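Local coordinates for protein tryptophane-5-halogenase (Microbispora sp. ATCC PTA-5024, PDB 5UAO) that chlorinates tryptophan at carbon 5 within a lanthipeptide during NAI-107 biosynthesis, as a flavin-dependent halogenase that binds FAD, at residues 114-119 with 470-475; 125-130 with 486-491; 139-142 with 146-149; 155-160 with 496-501. All coordinates share one frame; numbering follows the deposited sequence.

Contact 1 (114-119 with 470-475)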
# COMPACT_ATOMS: atom_id res chain seq x y z
N GLU A 114 30.46 -0.27 -19.30
CA GLU A 114 29.42 0.44 -20.09
C GLU A 114 28.31 1.05 -19.22
O GLU A 114 27.44 1.72 -19.71
CB GLU A 114 28.79 -0.52 -21.11
CG GLU A 114 27.94 -1.69 -20.55
CD GLU A 114 28.70 -2.96 -20.07
OE1 GLU A 114 29.89 -2.91 -19.61
OE2 GLU A 114 28.08 -4.07 -20.15
N GLY A 115 28.32 0.80 -17.92
CA GLY A 115 27.20 1.26 -17.11
C GLY A 115 25.91 0.50 -17.45
O GLY A 115 25.95 -0.67 -17.93
N PHE A 116 24.77 1.14 -17.21
CA PHE A 116 23.45 0.53 -17.48
C PHE A 116 22.46 1.64 -17.59
O PHE A 116 22.73 2.76 -17.18
CB PHE A 116 22.95 -0.48 -16.41
CG PHE A 116 22.93 0.09 -15.02
CD1 PHE A 116 24.11 0.14 -14.27
CD2 PHE A 116 21.78 0.63 -14.46
CE1 PHE A 116 24.15 0.68 -13.01
CE2 PHE A 116 21.80 1.17 -13.17
CZ PHE A 116 22.97 1.18 -12.43
N VAL A 117 21.30 1.30 -18.12
CA VAL A 117 20.24 2.28 -18.34
C VAL A 117 19.00 1.85 -17.59
O VAL A 117 18.74 0.65 -17.43
CB VAL A 117 19.92 2.51 -19.86
CG1 VAL A 117 21.13 3.09 -20.58
CG2 VAL A 117 19.43 1.27 -20.53
N ALA A 118 18.27 2.84 -17.14
CA ALA A 118 17.09 2.68 -16.36
C ALA A 118 15.94 3.43 -17.03
O ALA A 118 15.82 4.65 -16.86
CB ALA A 118 17.34 3.27 -14.97
N PRO A 119 15.05 2.71 -17.66
CA PRO A 119 13.98 3.30 -18.42
C PRO A 119 12.67 3.46 -17.63
O PRO A 119 12.48 2.84 -16.60
CB PRO A 119 13.83 2.31 -19.58
CG PRO A 119 13.97 1.01 -18.89
CD PRO A 119 15.04 1.23 -17.83
N LEU A 470 20.72 -4.91 -9.95
CA LEU A 470 21.30 -5.77 -10.99
C LEU A 470 22.27 -4.96 -11.84
O LEU A 470 23.33 -5.46 -12.29
CB LEU A 470 20.16 -6.34 -11.87
CG LEU A 470 19.25 -7.36 -11.18
CD1 LEU A 470 18.04 -7.46 -12.05
CD2 LEU A 470 19.92 -8.71 -11.00
N GLY A 471 21.95 -3.69 -12.07
CA GLY A 471 22.91 -2.81 -12.79
C GLY A 471 24.24 -2.70 -12.12
O GLY A 471 25.30 -2.62 -12.77
N GLN A 472 24.20 -2.66 -10.81
CA GLN A 472 25.39 -2.56 -9.97
C GLN A 472 26.00 -3.92 -9.56
O GLN A 472 26.95 -3.94 -8.75
CB GLN A 472 25.04 -1.73 -8.71
CG GLN A 472 24.89 -0.25 -8.94
CD GLN A 472 24.43 0.46 -7.66
OE1 GLN A 472 23.33 0.23 -7.13
NE2 GLN A 472 25.27 1.25 -7.15
N GLU A 473 25.50 -5.02 -10.16
CA GLU A 473 26.06 -6.41 -9.99
C GLU A 473 26.12 -6.80 -8.54
O GLU A 473 27.09 -7.35 -8.09
CB GLU A 473 27.44 -6.55 -10.60
CG GLU A 473 27.49 -6.22 -12.08
CD GLU A 473 28.84 -6.51 -12.71
OE1 GLU A 473 29.76 -5.67 -12.57
OE2 GLU A 473 28.98 -7.58 -13.33
N VAL A 474 25.07 -6.49 -7.82
CA VAL A 474 24.91 -6.91 -6.42
C VAL A 474 24.61 -8.44 -6.42
O VAL A 474 23.69 -8.88 -7.12
CB VAL A 474 23.74 -6.13 -5.79
CG1 VAL A 474 23.28 -6.76 -4.51
CG2 VAL A 474 24.18 -4.67 -5.56
N PRO A 475 25.39 -9.24 -5.68
CA PRO A 475 25.27 -10.70 -5.80
C PRO A 475 23.88 -11.19 -5.44
O PRO A 475 23.30 -10.71 -4.45
CB PRO A 475 26.28 -11.23 -4.77
CG PRO A 475 27.18 -10.10 -4.46
CD PRO A 475 26.38 -8.84 -4.67
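A CH-pi contact between the ring of F116 and the backbone of G471 joins the edge strand of a mixed sheet to the C-terminal end of helix 461-471, in a buried part of the protein. CA of G471 lies over one ring face, 3.6 Å from the centroid of the F116 ring and only 14° off its normal, and the G471 carbonyl follows at the rim, with its O 3.4 Å from CD1 of F116. The ring is placed there by a chi1 of 54°, which sets CG between the backbone N and the carbonyl carbon. Glycine suits its place, since a CB here would point toward F116 and clash with its CD2. Beyond it the side chain of Q472 brushes the far end of the ring, its CG 4.2 Å from CZ of F116. The helix ends here in a Schellman motif, with E473 at positive phi as the C-prime residue and its N bonded to O of L470. The guanidinium of R112 donates hydrogen bonds to the carbonyls of L470 and G471. F116 also packs on L468 of the same helix and on F107 of neighbouring strand 104-108, which places its ring between sheet and helix.

Contact 2 (125-130 with 486-491)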
# COMPACT_ATOMS: atom_id res chain seq x y z
N GLY A 125 6.53 -1.57 -22.56
CA GLY A 125 7.82 -1.77 -23.22
C GLY A 125 8.63 -3.00 -22.79
O GLY A 125 9.74 -3.21 -23.29
N SER A 126 8.11 -3.80 -21.86
CA SER A 126 8.92 -4.90 -21.31
C SER A 126 9.35 -5.91 -22.37
O SER A 126 8.56 -6.30 -23.25
CB SER A 126 8.21 -5.61 -20.15
OG SER A 126 8.39 -4.88 -18.95
N VAL A 127 10.62 -6.31 -22.30
CA VAL A 127 11.17 -7.39 -23.15
C VAL A 127 11.53 -8.52 -22.21
O VAL A 127 11.18 -9.67 -22.46
CB VAL A 127 12.41 -6.95 -23.96
CG1 VAL A 127 13.12 -8.13 -24.60
CG2 VAL A 127 12.01 -5.92 -24.98
N GLY A 128 12.22 -8.18 -21.13
CA GLY A 128 12.36 -9.10 -20.00
C GLY A 128 13.73 -9.03 -19.38
O GLY A 128 14.75 -9.18 -20.05
N LEU A 129 13.74 -8.82 -18.06
CA LEU A 129 14.98 -8.56 -17.36
C LEU A 129 15.86 -9.78 -17.27
O LEU A 129 17.06 -9.69 -17.45
CB LEU A 129 14.64 -8.04 -15.98
CG LEU A 129 15.57 -7.29 -15.07
CD1 LEU A 129 16.47 -6.29 -15.82
CD2 LEU A 129 14.67 -6.59 -14.03
N VAL A 130 15.27 -10.92 -17.00
CA VAL A 130 16.03 -12.14 -16.83
C VAL A 130 16.63 -12.56 -18.16
O VAL A 130 17.78 -12.92 -18.24
CB VAL A 130 15.18 -13.27 -16.22
CG1 VAL A 130 15.99 -14.57 -16.25
CG2 VAL A 130 14.74 -12.90 -14.80
N GLU A 486 14.29 -18.70 -26.77
CA GLU A 486 13.99 -18.24 -28.11
C GLU A 486 12.84 -17.31 -28.16
O GLU A 486 12.76 -16.47 -29.03
CB GLU A 486 13.69 -19.43 -29.07
CG GLU A 486 12.81 -20.52 -28.48
CD GLU A 486 13.61 -21.58 -27.70
OE1 GLU A 486 13.19 -22.76 -27.75
OE2 GLU A 486 14.65 -21.27 -27.05
N GLN A 487 11.88 -17.47 -27.26
CA GLN A 487 10.81 -16.51 -27.18
C GLN A 487 11.30 -15.11 -26.74
O GLN A 487 10.89 -14.09 -27.31
CB GLN A 487 9.67 -17.05 -26.29
CG GLN A 487 9.02 -18.26 -27.00
CD GLN A 487 8.88 -18.05 -28.54
OE1 GLN A 487 8.11 -17.17 -28.98
NE2 GLN A 487 9.64 -18.80 -29.34
N TRP A 488 12.16 -15.07 -25.72
CA TRP A 488 12.74 -13.78 -25.28
C TRP A 488 13.48 -13.16 -26.46
O TRP A 488 13.24 -12.01 -26.81
CB TRP A 488 13.70 -13.95 -24.12
CG TRP A 488 14.23 -12.63 -23.66
CD1 TRP A 488 13.68 -11.83 -22.67
CD2 TRP A 488 15.37 -11.94 -24.14
NE1 TRP A 488 14.40 -10.67 -22.55
CE2 TRP A 488 15.45 -10.70 -23.43
CE3 TRP A 488 16.31 -12.18 -25.14
CZ2 TRP A 488 16.45 -9.74 -23.68
CZ3 TRP A 488 17.34 -11.23 -25.36
CH2 TRP A 488 17.38 -10.01 -24.62
N ARG A 489 14.36 -13.97 -27.07
CA ARG A 489 15.13 -13.54 -28.21
C ARG A 489 14.28 -12.97 -29.35
O ARG A 489 14.64 -11.89 -29.93
CB ARG A 489 16.04 -14.65 -28.72
CG ARG A 489 17.26 -14.86 -27.86
CD ARG A 489 18.35 -15.69 -28.53
NE ARG A 489 17.95 -17.08 -28.75
CZ ARG A 489 18.28 -18.13 -28.00
NH1 ARG A 489 19.04 -18.02 -26.90
NH2 ARG A 489 17.86 -19.34 -28.40
N ALA A 490 13.15 -13.61 -29.65
CA ALA A 490 12.28 -13.08 -30.71
C ALA A 490 11.74 -11.72 -30.36
O ALA A 490 11.68 -10.84 -31.20
CB ALA A 490 11.11 -14.03 -30.98
N ARG A 491 11.28 -11.57 -29.14
CA ARG A 491 10.68 -10.34 -28.69
C ARG A 491 11.76 -9.23 -28.65
O ARG A 491 11.43 -8.05 -28.86
CB ARG A 491 10.11 -10.58 -27.29
CG ARG A 491 9.13 -9.57 -26.78
CD ARG A 491 8.20 -10.28 -25.80
NE ARG A 491 9.04 -10.84 -24.77
CZ ARG A 491 8.92 -12.02 -24.19
NH1 ARG A 491 7.94 -12.87 -24.49
NH2 ARG A 491 9.82 -12.35 -23.28
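R491 and W488, one helical turn apart on helix 485-501, each donate a hydrogen bond to a backbone carbonyl at the start of helix 129-136. NH2 of R491 reaches O of V127 at 3.1 Å, almost in line with the C=O bond (170°) but tilted out of the guanidinium plane; NE adds a weak second bond to the same oxygen. A bend at chi3 brings the guanidinium round to this carbonyl, and E483 holds NH2 in a salt bridge as well. NE1 of W488 donates to O of G128 at 2.9 Å, coming in from the side of the carbonyl, with a C=O...N angle of 115°. The indole reaches across because its CG stands anti to the backbone N (chi1 -178°). Replacing W488 by an alanine would probably leave the G128 carbonyl without this donor and open a gap beside V127. Around these bonds the packing is close: CG1 of V127 sits over one indole face, offset toward its rim, 3.7 Å from CE2 of W488. A beta-branched valine fits here, offering one methyl to the ring while its side chain also packs on A492 and A495. G128 takes backbone angles that would press a CB against the preceding carbonyl, and that CB would also crowd CD1 of W488. G128 is the N-cap residue of helix 129-136, and this is a helix N-terminus tied by side-chain-to-backbone hydrogen bonds to the flank of a second helix, a tertiary contact on the outer part of the halogenase fold.

Contact 3 (139-142 with 146-149)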
# COMPACT_ATOMS: atom_id res chain seq x y z
N VAL A 139 21.38 -5.31 -18.29
CA VAL A 139 19.97 -5.02 -18.19
C VAL A 139 19.46 -4.17 -19.33
O VAL A 139 18.34 -3.72 -19.29
CB VAL A 139 19.62 -4.23 -16.85
CG1 VAL A 139 19.86 -5.10 -15.66
CG2 VAL A 139 20.43 -2.93 -16.70
N ASN A 140 20.32 -3.90 -20.31
CA ASN A 140 20.08 -2.88 -21.29
C ASN A 140 19.22 -3.35 -22.44
O ASN A 140 18.90 -2.58 -23.28
CB ASN A 140 21.42 -2.33 -21.80
CG ASN A 140 22.14 -1.51 -20.79
OD1 ASN A 140 21.64 -1.17 -19.72
ND2 ASN A 140 23.31 -1.08 -21.17
N GLU A 141 18.79 -4.59 -22.42
CA GLU A 141 17.75 -5.05 -23.32
C GLU A 141 16.52 -5.51 -22.58
O GLU A 141 15.70 -6.29 -23.13
CB GLU A 141 18.32 -6.18 -24.25
CG GLU A 141 19.37 -5.59 -25.22
CD GLU A 141 19.65 -6.46 -26.45
OE1 GLU A 141 19.12 -7.61 -26.55
OE2 GLU A 141 20.40 -6.00 -27.33
N ALA A 142 16.32 -4.95 -21.37
CA ALA A 142 15.21 -5.34 -20.58
C ALA A 142 13.88 -4.76 -21.08
O ALA A 142 12.83 -5.33 -20.77
CB ALA A 142 15.38 -4.97 -19.14
N ALA A 146 14.87 0.92 -23.03
CA ALA A 146 16.30 0.68 -22.73
C ALA A 146 17.08 0.60 -24.00
O ALA A 146 18.20 1.13 -24.06
CB ALA A 146 16.52 -0.56 -21.90
N MET A 147 16.51 -0.04 -25.03
CA MET A 147 17.16 -0.08 -26.38
C MET A 147 17.13 1.28 -27.12
O MET A 147 18.09 1.67 -27.77
CB MET A 147 16.53 -1.16 -27.25
CG MET A 147 16.70 -2.58 -26.74
SD MET A 147 15.69 -3.74 -27.67
CE MET A 147 16.07 -5.27 -26.84
N LEU A 148 16.06 2.04 -27.00
CA LEU A 148 16.06 3.40 -27.54
C LEU A 148 17.15 4.26 -26.91
O LEU A 148 17.96 4.92 -27.60
CB LEU A 148 14.66 4.00 -27.37
CG LEU A 148 13.61 3.39 -28.32
CD1 LEU A 148 12.22 3.47 -27.72
CD2 LEU A 148 13.67 4.22 -29.61
N MET A 149 17.30 4.14 -25.59
CA MET A 149 18.38 4.88 -24.93
C MET A 149 19.80 4.53 -25.41
O MET A 149 20.62 5.42 -25.68
CB MET A 149 18.25 4.77 -23.42
CG MET A 149 17.02 5.44 -22.83
SD MET A 149 17.11 5.40 -20.98
CE MET A 149 16.37 3.97 -20.77
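M147 runs from helix 144-151 toward the turn that precedes it and ends against E141. Its CB packs on A499 of helix 485-501, and CG passes 4.1 Å from O of N140. Next, SD lies beside the backbone of R496, and the chain finishes in CE, 3.5 Å from CB of E141. That methyl also touches CG of E141 (3.7 Å) and comes near its carboxylate, the methionine meeting the extended glutamate obliquely. The torsions explain the reach: CG of M147 is anti to the carbonyl carbon (chi1 -63°), and chi2 and chi3 near 180° stretch the chain to full length. Methionine suits the place, being long, unbranched and apolar, so its terminal methyl can rest on the aliphatic part of a glutamate that it crosses. The carboxylate of E141 continues past the methyl to a long, weak ion pair with R496, so one side chain serves apolar and charged neighbours at different points.

A146 makes the other half of the contact. Its CB points at the turn and rests 3.4 Å from O of N140; alanine suits the place, its single methyl fitting against that carbonyl. The turn itself is a type I beta turn from V139 to A142, closed by a 3.1 Å bond from N of A142 to O of V139.

N140 turns its OD1 to N of V117 on strand 116-119, while the backbone of A142 bonds to V127 and G128. The turn therefore lies between helices 129-136 and 144-151, with the edge strand 116-119 and helix 485-501 as further neighbours.

Contact 4 (155-160 with 496-501)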
# COMPACT_ATOMS: atom_id res chain seq x y z
N PRO A 155 11.04 6.91 -29.92
CA PRO A 155 10.10 6.02 -30.61
C PRO A 155 9.05 6.82 -31.47
O PRO A 155 7.83 6.84 -31.21
CB PRO A 155 9.51 5.22 -29.45
CG PRO A 155 9.48 6.21 -28.28
CD PRO A 155 10.73 7.02 -28.47
N VAL A 156 9.60 7.56 -32.42
CA VAL A 156 8.84 8.40 -33.34
C VAL A 156 9.41 8.04 -34.71
O VAL A 156 10.63 7.79 -34.82
CB VAL A 156 9.00 9.90 -33.06
CG1 VAL A 156 8.11 10.74 -34.02
CG2 VAL A 156 8.65 10.24 -31.62
N TYR A 157 8.54 7.99 -35.72
CA TYR A 157 8.90 7.39 -37.03
C TYR A 157 8.26 8.16 -38.15
O TYR A 157 7.09 8.56 -38.05
CB TYR A 157 8.39 5.97 -37.08
CG TYR A 157 8.93 5.11 -35.94
CD1 TYR A 157 8.27 5.07 -34.69
CD2 TYR A 157 10.11 4.37 -36.09
CE1 TYR A 157 8.79 4.30 -33.65
CE2 TYR A 157 10.63 3.59 -35.04
CZ TYR A 157 9.98 3.60 -33.82
OH TYR A 157 10.48 2.83 -32.80
N ARG A 158 9.02 8.45 -39.19
CA ARG A 158 8.39 8.98 -40.38
C ARG A 158 7.50 7.86 -40.92
O ARG A 158 7.97 6.76 -41.15
CB ARG A 158 9.40 9.46 -41.39
CG ARG A 158 9.50 10.98 -41.44
CD ARG A 158 10.72 11.43 -42.22
NE ARG A 158 11.96 10.76 -41.76
CZ ARG A 158 13.16 11.33 -41.73
NH1 ARG A 158 13.34 12.59 -42.13
NH2 ARG A 158 14.21 10.64 -41.29
N GLY A 159 6.21 8.13 -40.99
CA GLY A 159 5.24 7.23 -41.58
C GLY A 159 4.93 7.76 -42.96
O GLY A 159 5.33 8.89 -43.30
N GLU A 160 4.22 6.97 -43.75
CA GLU A 160 3.80 7.41 -45.08
C GLU A 160 2.91 8.66 -44.98
O GLU A 160 1.81 8.61 -44.43
CB GLU A 160 3.08 6.29 -45.84
CG GLU A 160 3.11 6.44 -47.35
CD GLU A 160 4.50 6.25 -47.92
OE1 GLU A 160 5.41 7.04 -47.59
OE2 GLU A 160 4.70 5.29 -48.70
N ARG A 496 14.51 -4.43 -30.88
CA ARG A 496 15.77 -3.87 -31.44
C ARG A 496 15.50 -3.23 -32.78
O ARG A 496 15.99 -2.15 -33.09
CB ARG A 496 16.87 -4.94 -31.61
CG ARG A 496 17.45 -5.47 -30.30
CD ARG A 496 18.84 -6.14 -30.42
NE ARG A 496 18.81 -7.56 -30.05
CZ ARG A 496 18.53 -8.58 -30.87
NH1 ARG A 496 18.28 -8.43 -32.17
NH2 ARG A 496 18.55 -9.80 -30.37
N SER A 497 14.69 -3.92 -33.57
CA SER A 497 14.17 -3.39 -34.83
C SER A 497 13.53 -2.01 -34.70
O SER A 497 13.96 -1.05 -35.36
CB SER A 497 13.16 -4.38 -35.39
OG SER A 497 12.96 -4.05 -36.72
N LEU A 498 12.51 -1.91 -33.86
CA LEU A 498 11.91 -0.65 -33.54
C LEU A 498 12.89 0.37 -32.96
O LEU A 498 12.79 1.56 -33.26
CB LEU A 498 10.78 -0.84 -32.52
CG LEU A 498 9.45 -1.37 -32.99
CD1 LEU A 498 8.51 -1.60 -31.83
CD2 LEU A 498 8.86 -0.39 -33.99
N ALA A 499 13.78 -0.05 -32.08
CA ALA A 499 14.65 0.95 -31.46
C ALA A 499 15.64 1.56 -32.48
O ALA A 499 15.86 2.78 -32.52
CB ALA A 499 15.38 0.35 -30.24
N SER A 500 16.23 0.71 -33.31
CA SER A 500 17.16 1.20 -34.34
C SER A 500 16.55 2.10 -35.44
O SER A 500 17.30 2.81 -36.07
CB SER A 500 17.89 0.04 -35.00
OG SER A 500 16.96 -0.85 -35.56
N ARG A 501 15.24 2.05 -35.67
CA ARG A 501 14.57 2.85 -36.70
C ARG A 501 13.96 4.16 -36.16
O ARG A 501 13.45 4.97 -36.94
CB ARG A 501 13.46 2.03 -37.37
CG ARG A 501 14.02 0.76 -37.95
CD ARG A 501 13.15 0.15 -39.01
NE ARG A 501 11.81 -0.20 -38.52
CZ ARG A 501 11.50 -1.34 -37.90
NH1 ARG A 501 12.46 -2.23 -37.64
NH2 ARG A 501 10.25 -1.59 -37.52
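The hydroxyl of Y157 donates a hydrogen bond to the backbone O of L498, 2.7 Å from OH, near the end of helix 485-501. The carbonyl lies close to the plane of the phenol at its edge, whereas the hydroxyl stands above the carbonyl plane, 47° out of it. Around this bond the ring is flanked by L498 and R501: CD2 of L498 comes within 4.1 Å of CZ of Y157, and CB of R501 lies at the ring edge, 4.0 Å from CE2. O of R501 is 3.5 Å from CD2 of Y157. Tyrosine suits the site because its flat ring reaches from strand to helix and carries a donor at the far end. A phenylalanine here would probably keep much of the packing yet leave the L498 carbonyl without the hydroxyl. That carbonyl also takes a weak bond from N of R501, and the tyrosine hydroxyl gives it a second, shorter one. The ring is aimed by a chi1 of -57°, with CG anti to the carbonyl carbon. Strand 156-159 pairs antiparallel with strand 162-165 in a hairpin and runs at 78° to helical segment 496-501, the axes approaching to 9.1 Å, while L148 and L144 of helix 144-151 pack on P155 and L498.

In the fold
Contact 3 touches all the others: its centre lies about 11 Å from those of contacts 1 and 2 and about 15 Å from that of contact 4. Contacts 1 and 2, about 17 Å apart between centres, also touch, whereas contact 4 touches neither of them and lies about 26 Å from contact 1. Contacts 2 and 4 both use helix 485-501: E141 meets W488 of contact 2 and R496 of contact 4, and M147 packs on R496 and A499 there. Along the chain the first segments follow in the order 1, 2, 3, 4, and contacts 1, 2 and 4 each pair with residues after 469. The C-terminal helices are packed back onto the region 114-160.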